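Acetyl-CoA acetyltransferase A (Ascaris suum, PDB 6BJA) probably transfers acetyl groups to and from coenzyme A, which it binds, as a thiolase of lipid metabolism. Local coordinates at residues D10-S15 and I279-S284; L31-L36 and L120-M125. One frame throughout, in Å; residues are numbered along the deposited sequence.

Contact 1: D10-S15 and I279-S284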
# COMPACT_ATOMS: atom_id res chain seq x y z
N ASP A 10 17.05 47.28 -12.32
CA ASP A 10 17.99 46.26 -12.73
C ASP A 10 17.98 45.15 -11.69
O ASP A 10 17.60 45.39 -10.55
CB ASP A 10 19.40 46.83 -12.87
CG ASP A 10 19.53 47.80 -14.02
OD1 ASP A 10 18.59 47.90 -14.83
OD2 ASP A 10 20.59 48.44 -14.12
N VAL A 11 18.40 43.96 -12.10
CA VAL A 11 18.36 42.78 -11.24
C VAL A 11 19.76 42.27 -10.93
O VAL A 11 20.50 41.89 -11.83
CB VAL A 11 17.55 41.66 -11.91
CG1 VAL A 11 17.51 40.41 -11.05
CG2 VAL A 11 16.13 42.13 -12.19
N TYR A 12 20.12 42.28 -9.65
CA TYR A 12 21.43 41.78 -9.23
C TYR A 12 21.32 40.51 -8.42
O TYR A 12 20.34 40.30 -7.71
CB TYR A 12 22.16 42.85 -8.42
CG TYR A 12 22.55 44.04 -9.25
CD1 TYR A 12 21.69 45.11 -9.38
CD2 TYR A 12 23.77 44.08 -9.91
CE1 TYR A 12 22.03 46.22 -10.14
CE2 TYR A 12 24.12 45.17 -10.68
CZ TYR A 12 23.25 46.23 -10.79
OH TYR A 12 23.60 47.32 -11.55
N ILE A 13 22.34 39.67 -8.54
CA ILE A 13 22.50 38.49 -7.70
C ILE A 13 23.42 38.88 -6.55
O ILE A 13 24.57 39.25 -6.79
CB ILE A 13 23.11 37.33 -8.50
CG1 ILE A 13 22.14 36.90 -9.60
CG2 ILE A 13 23.43 36.15 -7.60
CD1 ILE A 13 22.69 35.93 -10.62
N LEU A 14 22.94 38.80 -5.32
CA LEU A 14 23.75 39.13 -4.15
C LEU A 14 24.50 37.92 -3.62
O LEU A 14 25.59 38.06 -3.07
CB LEU A 14 22.90 39.70 -3.04
CG LEU A 14 22.13 40.98 -3.36
CD1 LEU A 14 21.46 41.50 -2.10
CD2 LEU A 14 23.05 42.04 -3.96
N SER A 15 23.91 36.74 -3.80
CA SER A 15 24.47 35.50 -3.29
C SER A 15 23.94 34.34 -4.10
O SER A 15 22.87 34.44 -4.70
CB SER A 15 24.15 35.30 -1.82
OG SER A 15 22.75 35.22 -1.61
N ILE A 279 27.41 40.11 -6.68
CA ILE A 279 28.38 39.29 -7.38
C ILE A 279 28.08 39.13 -8.87
O ILE A 279 29.00 38.89 -9.65
CB ILE A 279 28.53 37.91 -6.70
CG1 ILE A 279 27.23 37.10 -6.73
CG2 ILE A 279 29.04 38.13 -5.27
CD1 ILE A 279 27.39 35.71 -6.10
N ALA A 280 26.83 39.33 -9.27
CA ALA A 280 26.50 39.24 -10.68
C ALA A 280 25.25 40.05 -10.97
O ALA A 280 24.53 40.47 -10.07
CB ALA A 280 26.32 37.80 -11.09
N LYS A 281 25.00 40.27 -12.26
CA LYS A 281 23.83 40.98 -12.74
C LYS A 281 23.07 40.08 -13.70
O LYS A 281 23.68 39.42 -14.53
CB LYS A 281 24.28 42.28 -13.43
CG LYS A 281 23.16 43.20 -13.82
CD LYS A 281 23.69 44.51 -14.36
CE LYS A 281 22.57 45.51 -14.55
NZ LYS A 281 23.07 46.86 -14.98
N VAL A 282 21.75 40.03 -13.58
CA VAL A 282 20.95 39.29 -14.55
C VAL A 282 20.61 40.22 -15.70
O VAL A 282 19.92 41.22 -15.51
CB VAL A 282 19.66 38.73 -13.93
CG1 VAL A 282 18.81 38.05 -15.01
CG2 VAL A 282 19.97 37.76 -12.81
N LEU A 283 21.10 39.91 -16.90
CA LEU A 283 20.94 40.81 -18.04
C LEU A 283 19.67 40.53 -18.83
O LEU A 283 19.02 41.46 -19.32
CB LEU A 283 22.12 40.69 -18.98
CG LEU A 283 23.46 41.15 -18.42
CD1 LEU A 283 24.50 41.05 -19.50
CD2 LEU A 283 23.37 42.56 -17.85
N SER A 284 19.33 39.25 -18.95
CA SER A 284 18.22 38.84 -19.79
C SER A 284 17.88 37.38 -19.55
O SER A 284 18.69 36.63 -18.97
CB SER A 284 18.58 39.05 -21.27
OG SER A 284 17.43 38.91 -22.10
O HOH W 1 19.21 43.74 -14.85
O HOH W 2 25.95 47.07 -13.21
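Ile-13 packs its CD1 between two side chains of 279-284, lying 3.9 Å from CG2 of Val-282 and 4.1 Å from CB of Ala-280. With CG1 anti to the carbonyl carbon (chi1 -64°), the other branch, CG2, is left to meet CG1 of Ile-279. Val-11 and Val-282 lie side by side on the same face, pointing the same way, with CG1 of Val-11 against CB of Val-282. This buried face is closed partly by helix 357-371, whose Val-369 touches Ile-13 and Ile-279.

The backbones run antiparallel, their short axes 147° apart, and Ile-13 N donates to Ala-280 O over 2.8 Å. At Ile-13 O the pairing is irregular: Ile-279 N donates at 3.0 Å, almost in line with the carbonyl, and Ala-280 N adds a weak bond. Two residues thus face one, a classic beta bulge. It sits where the first strand of the N-terminal thiolase domain, 11-23, pairs with strand 280-289 of the C-terminal domain, in the middle of the mixed sheet; on its other edge 11-23 is bonded to 257-267. At the Val-11 end of the pairing a water bridges the backbones, accepting from Val-11 N and donating to Val-282 O.

The other face is looser and partly exposed. Here Lys-281 extends fully past the Tyr-12 ring, its CG 4.3 Å from the ring centroid in an off-centre CH-pi contact 28° from the normal. Its NZ reaches OD2 of exposed Asp-10 at 3.1 Å in a salt bridge, approaching from above the carboxylate plane. A second water bonds Tyr-12 OH and, weakly, Lys-281 NZ.

Contact 2: L31-L36 and L120-M125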
# COMPACT_ATOMS: atom_id res chain seq x y z
N LEU A 31 16.93 13.95 5.44
CA LEU A 31 16.55 15.35 5.27
C LEU A 31 15.55 15.51 4.13
O LEU A 31 15.71 14.95 3.05
CB LEU A 31 17.78 16.20 5.00
CG LEU A 31 18.81 16.22 6.14
CD1 LEU A 31 19.88 17.18 5.78
CD2 LEU A 31 18.19 16.61 7.48
N SER A 32 14.50 16.27 4.40
CA SER A 32 13.45 16.53 3.44
C SER A 32 13.85 17.65 2.50
O SER A 32 14.82 18.37 2.76
CB SER A 32 12.16 16.92 4.17
OG SER A 32 12.34 18.21 4.73
N ALA A 33 13.11 17.81 1.41
CA ALA A 33 13.31 18.95 0.54
C ALA A 33 13.14 20.28 1.30
O ALA A 33 13.80 21.26 0.99
CB ALA A 33 12.35 18.90 -0.64
N VAL A 34 12.26 20.30 2.30
CA VAL A 34 12.10 21.49 3.13
C VAL A 34 13.38 21.73 3.91
O VAL A 34 13.90 22.85 3.92
CB VAL A 34 10.87 21.36 4.07
CG1 VAL A 34 10.88 22.44 5.17
CG2 VAL A 34 9.60 21.45 3.23
N ASP A 35 13.90 20.69 4.55
CA ASP A 35 15.16 20.83 5.30
C ASP A 35 16.28 21.38 4.41
O ASP A 35 16.99 22.29 4.80
CB ASP A 35 15.60 19.49 5.89
CG ASP A 35 14.65 18.96 6.95
OD1 ASP A 35 14.03 19.76 7.71
OD2 ASP A 35 14.53 17.72 7.03
N LEU A 36 16.43 20.83 3.20
CA LEU A 36 17.52 21.28 2.35
C LEU A 36 17.29 22.71 1.87
O LEU A 36 18.23 23.48 1.69
CB LEU A 36 17.68 20.33 1.16
CG LEU A 36 17.99 18.86 1.46
CD1 LEU A 36 17.99 18.05 0.18
CD2 LEU A 36 19.34 18.75 2.18
N LEU A 120 14.97 29.80 -5.26
CA LEU A 120 15.70 28.58 -5.03
C LEU A 120 15.01 27.36 -5.60
O LEU A 120 13.87 27.42 -6.08
CB LEU A 120 15.92 28.40 -3.52
CG LEU A 120 14.67 28.22 -2.67
CD1 LEU A 120 14.83 27.06 -1.73
CD2 LEU A 120 14.32 29.50 -1.95
N GLY A 121 15.69 26.23 -5.49
CA GLY A 121 15.12 24.95 -5.82
C GLY A 121 15.61 23.94 -4.82
O GLY A 121 16.72 24.06 -4.29
N SER A 122 14.77 22.94 -4.55
CA SER A 122 15.09 21.87 -3.63
C SER A 122 14.39 20.60 -4.06
O SER A 122 13.21 20.63 -4.40
CB SER A 122 14.67 22.20 -2.21
OG SER A 122 15.18 21.21 -1.31
N GLU A 123 15.10 19.49 -4.01
CA GLU A 123 14.51 18.23 -4.37
C GLU A 123 15.11 17.12 -3.54
O GLU A 123 16.34 17.01 -3.44
CB GLU A 123 14.70 17.93 -5.86
CG GLU A 123 13.73 16.88 -6.39
CD GLU A 123 12.34 17.45 -6.67
OE1 GLU A 123 12.26 18.43 -7.45
OE2 GLU A 123 11.33 16.90 -6.15
N SER A 124 14.24 16.32 -2.93
CA SER A 124 14.66 15.12 -2.24
C SER A 124 14.04 13.94 -2.96
O SER A 124 12.94 13.49 -2.62
CB SER A 124 14.24 15.12 -0.79
OG SER A 124 14.68 13.94 -0.13
N MET A 125 14.75 13.42 -3.95
CA MET A 125 14.20 12.32 -4.70
C MET A 125 14.21 11.05 -3.85
O MET A 125 13.38 10.15 -4.05
CB MET A 125 14.96 12.18 -6.01
CG MET A 125 14.85 13.44 -6.85
SD MET A 125 15.69 13.46 -8.45
CE MET A 125 14.56 12.49 -9.50
O HOH W 3 17.10 14.34 0.75
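A capped helix start is laid on a strand of the thiolase N-terminal domain where Ala-33, in the first turn of helix 33-48, meets Ser-122 and Ser-124 of strand 116-124. The principal polar link is the hydroxyl of Ser-122, which donates to Ala-33 O over 2.7 Å. The donor lies in the carbonyl plane, on a lone pair, with a C=O...OG angle of 119°. Ser-122 OG is anti to its backbone N (chi1 -171°), and CB of Leu-36 lies 3.6 Å from the same oxygen, one turn further along the helix.

Ala-33 directs its methyl at the strand, CB standing 3.7 Å from Ser-122 OG and 4.2 Å from Ser-124 CB. The small side chains at these positions let the backbones come close: the CA atoms of Ala-33 and Ser-124 are only 4.9 Å apart. At the start of the helix a water donates to Leu-31 O and is hydrogen-bonded to Ser-124 OG, which is also hydrogen-bonded to Asn-127 ND2. Leu-36 CD1 reaches toward Glu-123 O, and its side chain also rests on Ala-260 of the adjoining strand 257-267.

Reciprocal bonds hold the N-terminus of the helix. Asp-35 N donates to Ser-32 OG at 2.9 Å, and Ser-32 N returns a nearly straight bond to Asp-35 OD2 (170°), on the anti side of the carboxylate but tilted out of its plane.

Glu-123 turns its CB away from the helix, and its carboxylate accepts from the backbone N of Val-63, Leu-64 and Gly-358. A capping box thus begins a helix that packs on one face of the sheet in the layered alpha/beta thiolase fold.

How the contacts relate
Contact 1 and contact 2 reach the same mixed sheet, their centres 24 Å apart and their nearest atoms about 9 Å apart, without touching. Strand 11-23 and helix 33-48 follow one another in the chain: contact 1 holds the beginning of the first strand and contact 2 the beginning of the helix that follows it. Strand 257-267 lies between strands 11-23 and 116-124 in the sheet and is bonded to both. Contact 1 joins the two thiolase domains away from the annotated sites. Contact 2 lies closer to them: the side chain of Glu-123 is about 8 Å from that of His-355, the predicted proton acceptor, and about 11 Å from bound coenzyme A.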